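Local structure of 2-pyrone-4,6-dicarboxylic acid hydrolase, putative (Pseudomonas putida, 2FFI) at residues W138-H143 against L161-H167. The protein is probably a 2-pyrone-4,6-dicarboxylate lactonase, a hydrolase of the amidohydrolase family with a TIM-barrel fold. Residues are numbered along the deposited sequence; the frame is centred on the assembly and turned at random.
Sequences WHVELH and LDIVIDH. With PO4 (phosphate ion), chain C.
Val-164 O takes a hydrogen bond from Leu-142 N at 2.7 Å, nearly head-on to the carbonyl; the CA-H of Glu-141 touches the same oxygen more weakly. Val-140 N to Asp-162 O, Val-164 N to Val-140 O and Asp-166 N to Leu-142 O continue this parallel ladder. On one face, Val-140 CG1 meets Leu-161 CD1 at 3.7 Å, and Leu-142 CD2 meets Ile-163 CG2 at 3.6 Å. On the other, Glu-141 CG lies 3.8 Å from Val-164 CG1. Extended beyond CG, the Glu-141 chain brings its carboxylate to that of Asp-166, their planes 60° apart. Salt bridges from Lys-197 to Glu-141 and from Arg-110 to Asp-166 probably offset the charge. With an alanine in place of Glu-141, Lys-197 would probably be left without this carboxylate. The His-143 ring turns its face to the edge of His-167 in an offset edge-to-face pair. His-167 NE2 hydrogen-bonds phosphate O3 at 2.7 Å, in the ring plane; Arg-110 binds the same ion. It sits beyond the C-terminal strand ends, where amidohydrolase barrels hold their active sites. Helix 149-156 links the strands as a beta-alpha-beta unit and packs on Val-140, Ile-163 and Ile-165; strands 108-110 and 194-199 flank the pair.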
ATOM      1  N   TRP A 138     -14.422  -3.267   0.976  1.00 13.85           N
ATOM      2  CA  TRP A 138     -12.963  -3.235   1.096  1.00 10.52           C
ATOM      3  C   TRP A 138     -12.261  -3.323  -0.249  1.00 11.16           C
ATOM      4  O   TRP A 138     -12.737  -3.981  -1.165  1.00 12.59           O
ATOM      5  CB  TRP A 138     -12.475  -4.396   1.976  1.00  5.89           C
ATOM      6  CG  TRP A 138     -12.690  -4.192   3.428  1.00  1.98           C
ATOM      7  CD1 TRP A 138     -13.258  -3.108   4.023  1.00  1.93           C
ATOM      8  CD2 TRP A 138     -12.294  -5.073   4.489  1.00  1.38           C
ATOM      9  NE1 TRP A 138     -13.237  -3.251   5.404  1.00  1.54           N
ATOM     10  CE2 TRP A 138     -12.651  -4.447   5.712  1.00  1.00           C
ATOM     11  CE3 TRP A 138     -11.678  -6.329   4.527  1.00  1.00           C
ATOM     12  CZ2 TRP A 138     -12.408  -5.029   6.951  1.00  1.00           C
ATOM     13  CZ3 TRP A 138     -11.439  -6.914   5.768  1.00  1.00           C
ATOM     14  CH2 TRP A 138     -11.804  -6.260   6.965  1.00  2.30           C
ATOM     15  N   HIS A 139     -11.119  -2.664  -0.372  1.00 11.14           N
ATOM     16  CA  HIS A 139     -10.391  -2.732  -1.627  1.00 11.17           C
ATOM     17  C   HIS A 139      -9.360  -3.844  -1.537  1.00 10.89           C
ATOM     18  O   HIS A 139      -9.106  -4.373  -0.451  1.00 11.41           O
ATOM     19  CB  HIS A 139      -9.703  -1.402  -1.941  1.00 11.20           C
ATOM     20  CG  HIS A 139      -8.729  -0.953  -0.896  1.00 10.37           C
ATOM     21  ND1 HIS A 139      -9.119  -0.390   0.299  1.00 11.30           N
ATOM     22  CD2 HIS A 139      -7.376  -0.972  -0.876  1.00 11.78           C
ATOM     23  CE1 HIS A 139      -8.047  -0.077   1.008  1.00 11.64           C
ATOM     24  NE2 HIS A 139      -6.977  -0.421   0.317  1.00 10.60           N
ATOM     25  N   VAL A 140      -8.783  -4.204  -2.680  1.00 11.04           N
ATOM     26  CA  VAL A 140      -7.772  -5.256  -2.742  1.00 12.34           C
ATOM     27  C   VAL A 140      -6.434  -4.680  -3.184  1.00 13.07           C
ATOM     28  O   VAL A 140      -6.315  -4.104  -4.272  1.00 11.03           O
ATOM     29  CB  VAL A 140      -8.187  -6.392  -3.716  1.00 13.46           C
ATOM     30  CG1 VAL A 140      -8.767  -5.809  -4.985  1.00 14.12           C
ATOM     31  CG2 VAL A 140      -6.975  -7.268  -4.054  1.00 13.24           C
ATOM     32  N   GLU A 141      -5.429  -4.838  -2.322  1.00 13.74           N
ATOM     33  CA  GLU A 141      -4.084  -4.330  -2.593  1.00 15.75           C
ATOM     34  C   GLU A 141      -3.211  -5.349  -3.299  1.00 14.63           C
ATOM     35  O   GLU A 141      -3.125  -6.501  -2.881  1.00 14.86           O
ATOM     36  CB  GLU A 141      -3.401  -3.914  -1.294  1.00 16.52           C
ATOM     37  CG  GLU A 141      -2.603  -2.638  -1.411  1.00 18.63           C
ATOM     38  CD  GLU A 141      -1.719  -2.414  -0.209  1.00 20.62           C
ATOM     39  OE1 GLU A 141      -2.140  -2.779   0.909  1.00 23.31           O
ATOM     40  OE2 GLU A 141      -0.611  -1.860  -0.368  1.00 20.66           O
ATOM     41  N   LEU A 142      -2.557  -4.909  -4.363  1.00 14.59           N
ATOM     42  CA  LEU A 142      -1.679  -5.779  -5.129  1.00 15.14           C
ATOM     43  C   LEU A 142      -0.216  -5.381  -4.963  1.00 17.04           C
ATOM     44  O   LEU A 142       0.107  -4.213  -4.757  1.00 18.41           O
ATOM     45  CB  LEU A 142      -2.056  -5.742  -6.611  1.00 12.84           C
ATOM     46  CG  LEU A 142      -2.984  -6.830  -7.157  1.00 11.71           C
ATOM     47  CD1 LEU A 142      -3.713  -7.539  -6.041  1.00 11.06           C
ATOM     48  CD2 LEU A 142      -3.948  -6.200  -8.141  1.00  9.84           C
ATOM     49  N   HIS A 143       0.660  -6.372  -5.038  1.00 17.79           N
ATOM     50  CA  HIS A 143       2.080  -6.147  -4.914  1.00 16.90           C
ATOM     51  C   HIS A 143       2.818  -7.228  -5.703  1.00 18.24           C
ATOM     52  O   HIS A 143       2.988  -8.341  -5.216  1.00 17.18           O
ATOM     53  CB  HIS A 143       2.470  -6.194  -3.446  1.00 15.29           C
ATOM     54  CG  HIS A 143       3.926  -5.950  -3.208  1.00 13.72           C
ATOM     55  ND1 HIS A 143       4.710  -5.215  -4.070  1.00 14.34           N
ATOM     56  CD2 HIS A 143       4.741  -6.336  -2.197  1.00 12.87           C
ATOM     57  CE1 HIS A 143       5.947  -5.157  -3.602  1.00 14.30           C
ATOM     58  NE2 HIS A 143       5.989  -5.831  -2.466  1.00 13.82           N
ATOM     59  N   LEU A 161     -14.607  -4.141  -7.659  1.00 23.90           N
ATOM     60  CA  LEU A 161     -14.093  -3.568  -6.443  1.00 23.33           C
ATOM     61  C   LEU A 161     -12.848  -2.734  -6.706  1.00 23.17           C
ATOM     62  O   LEU A 161     -12.240  -2.811  -7.780  1.00 23.86           O
ATOM     63  CB  LEU A 161     -13.828  -4.672  -5.408  1.00 23.48           C
ATOM     64  CG  LEU A 161     -13.323  -6.042  -5.858  1.00 21.48           C
ATOM     65  CD1 LEU A 161     -12.062  -5.870  -6.679  1.00 22.42           C
ATOM     66  CD2 LEU A 161     -13.080  -6.926  -4.656  1.00 18.04           C
ATOM     67  N   ASP A 162     -12.496  -1.913  -5.725  1.00 21.15           N
ATOM     68  CA  ASP A 162     -11.335  -1.054  -5.820  1.00 19.12           C
ATOM     69  C   ASP A 162     -10.065  -1.888  -5.821  1.00 18.77           C
ATOM     70  O   ASP A 162      -9.922  -2.845  -5.052  1.00 18.64           O
ATOM     71  CB  ASP A 162     -11.316  -0.069  -4.651  1.00 18.31           C
ATOM     72  CG  ASP A 162     -12.469   0.924  -4.697  1.00 18.67           C
ATOM     73  OD1 ASP A 162     -12.903   1.375  -3.606  1.00 19.67           O
ATOM     74  OD2 ASP A 162     -12.929   1.261  -5.811  1.00 16.30           O
ATOM     75  N   ILE A 163      -9.144  -1.521  -6.702  1.00 17.68           N
ATOM     76  CA  ILE A 163      -7.882  -2.218  -6.814  1.00 16.42           C
ATOM     77  C   ILE A 163      -6.745  -1.213  -6.612  1.00 15.89           C
ATOM     78  O   ILE A 163      -6.602  -0.251  -7.387  1.00 14.32           O
ATOM     79  CB  ILE A 163      -7.734  -2.869  -8.198  1.00 16.15           C
ATOM     80  CG1 ILE A 163      -8.923  -3.796  -8.463  1.00 14.94           C
ATOM     81  CG2 ILE A 163      -6.402  -3.606  -8.271  1.00 14.98           C
ATOM     82  CD1 ILE A 163      -9.061  -4.237  -9.920  1.00 14.60           C
ATOM     83  N   VAL A 164      -5.951  -1.452  -5.567  1.00 14.08           N
ATOM     84  CA  VAL A 164      -4.802  -0.628  -5.223  1.00 13.20           C
ATOM     85  C   VAL A 164      -3.493  -1.321  -5.595  1.00 13.33           C
ATOM     86  O   VAL A 164      -3.198  -2.394  -5.067  1.00 12.53           O
ATOM     87  CB  VAL A 164      -4.759  -0.338  -3.712  1.00 11.91           C
ATOM     88  CG1 VAL A 164      -3.533   0.503  -3.389  1.00 11.16           C
ATOM     89  CG2 VAL A 164      -6.021   0.380  -3.275  1.00 10.16           C
ATOM     90  N   ILE A 165      -2.711  -0.689  -6.476  1.00 12.82           N
ATOM     91  CA  ILE A 165      -1.429  -1.222  -6.937  1.00 14.23           C
ATOM     92  C   ILE A 165      -0.259  -0.619  -6.158  1.00 14.72           C
ATOM     93  O   ILE A 165      -0.132   0.600  -6.081  1.00 15.15           O
ATOM     94  CB  ILE A 165      -1.245  -0.945  -8.449  1.00 13.55           C
ATOM     95  CG1 ILE A 165      -2.357  -1.626  -9.228  1.00 14.40           C
ATOM     96  CG2 ILE A 165       0.060  -1.525  -8.958  1.00 12.29           C
ATOM     97  CD1 ILE A 165      -2.350  -1.278 -10.671  1.00 17.57           C
ATOM     98  N   ASP A 166       0.594  -1.479  -5.594  1.00 15.33           N
ATOM     99  CA  ASP A 166       1.741  -1.043  -4.789  1.00 15.71           C
ATOM    100  C   ASP A 166       2.995  -0.631  -5.545  1.00 16.68           C
ATOM    101  O   ASP A 166       3.359  -1.236  -6.550  1.00 18.71           O
ATOM    102  CB  ASP A 166       2.149  -2.138  -3.804  1.00 15.81           C
ATOM    103  CG  ASP A 166       1.115  -2.380  -2.723  1.00 17.94           C
ATOM    104  OD1 ASP A 166       1.365  -3.270  -1.879  1.00 19.39           O
ATOM    105  OD2 ASP A 166       0.062  -1.696  -2.706  1.00 15.02           O
ATOM    106  N   HIS A 167       3.657   0.400  -5.027  1.00 16.40           N
ATOM    107  CA  HIS A 167       4.898   0.926  -5.577  1.00 13.55           C
ATOM    108  C   HIS A 167       4.953   1.060  -7.083  1.00 12.89           C
ATOM    109  O   HIS A 167       5.682   0.332  -7.740  1.00 14.36           O
ATOM    110  CB  HIS A 167       6.074   0.061  -5.139  1.00 12.11           C
ATOM    111  CG  HIS A 167       6.033  -0.330  -3.699  1.00  8.94           C
ATOM    112  ND1 HIS A 167       5.623   0.530  -2.709  1.00  9.84           N
ATOM    113  CD2 HIS A 167       6.365  -1.487  -3.079  1.00  8.64           C
ATOM    114  CE1 HIS A 167       5.701  -0.078  -1.539  1.00  7.99           C
ATOM    115  NE2 HIS A 167       6.149  -1.303  -1.737  1.00  6.61           N
TER
HETATM  116  P   PO4 C 301       6.223  -3.881   1.525  1.00 17.57           P
HETATM  117  O1  PO4 C 301       4.936  -4.356   2.093  1.00 16.14           O
HETATM  118  O2  PO4 C 301       6.892  -4.991   0.802  1.00 18.75           O
HETATM  119  O3  PO4 C 301       5.965  -2.771   0.578  1.00 15.97           O
HETATM  120  O4  PO4 C 301       7.099  -3.412   2.627  1.00 17.25           O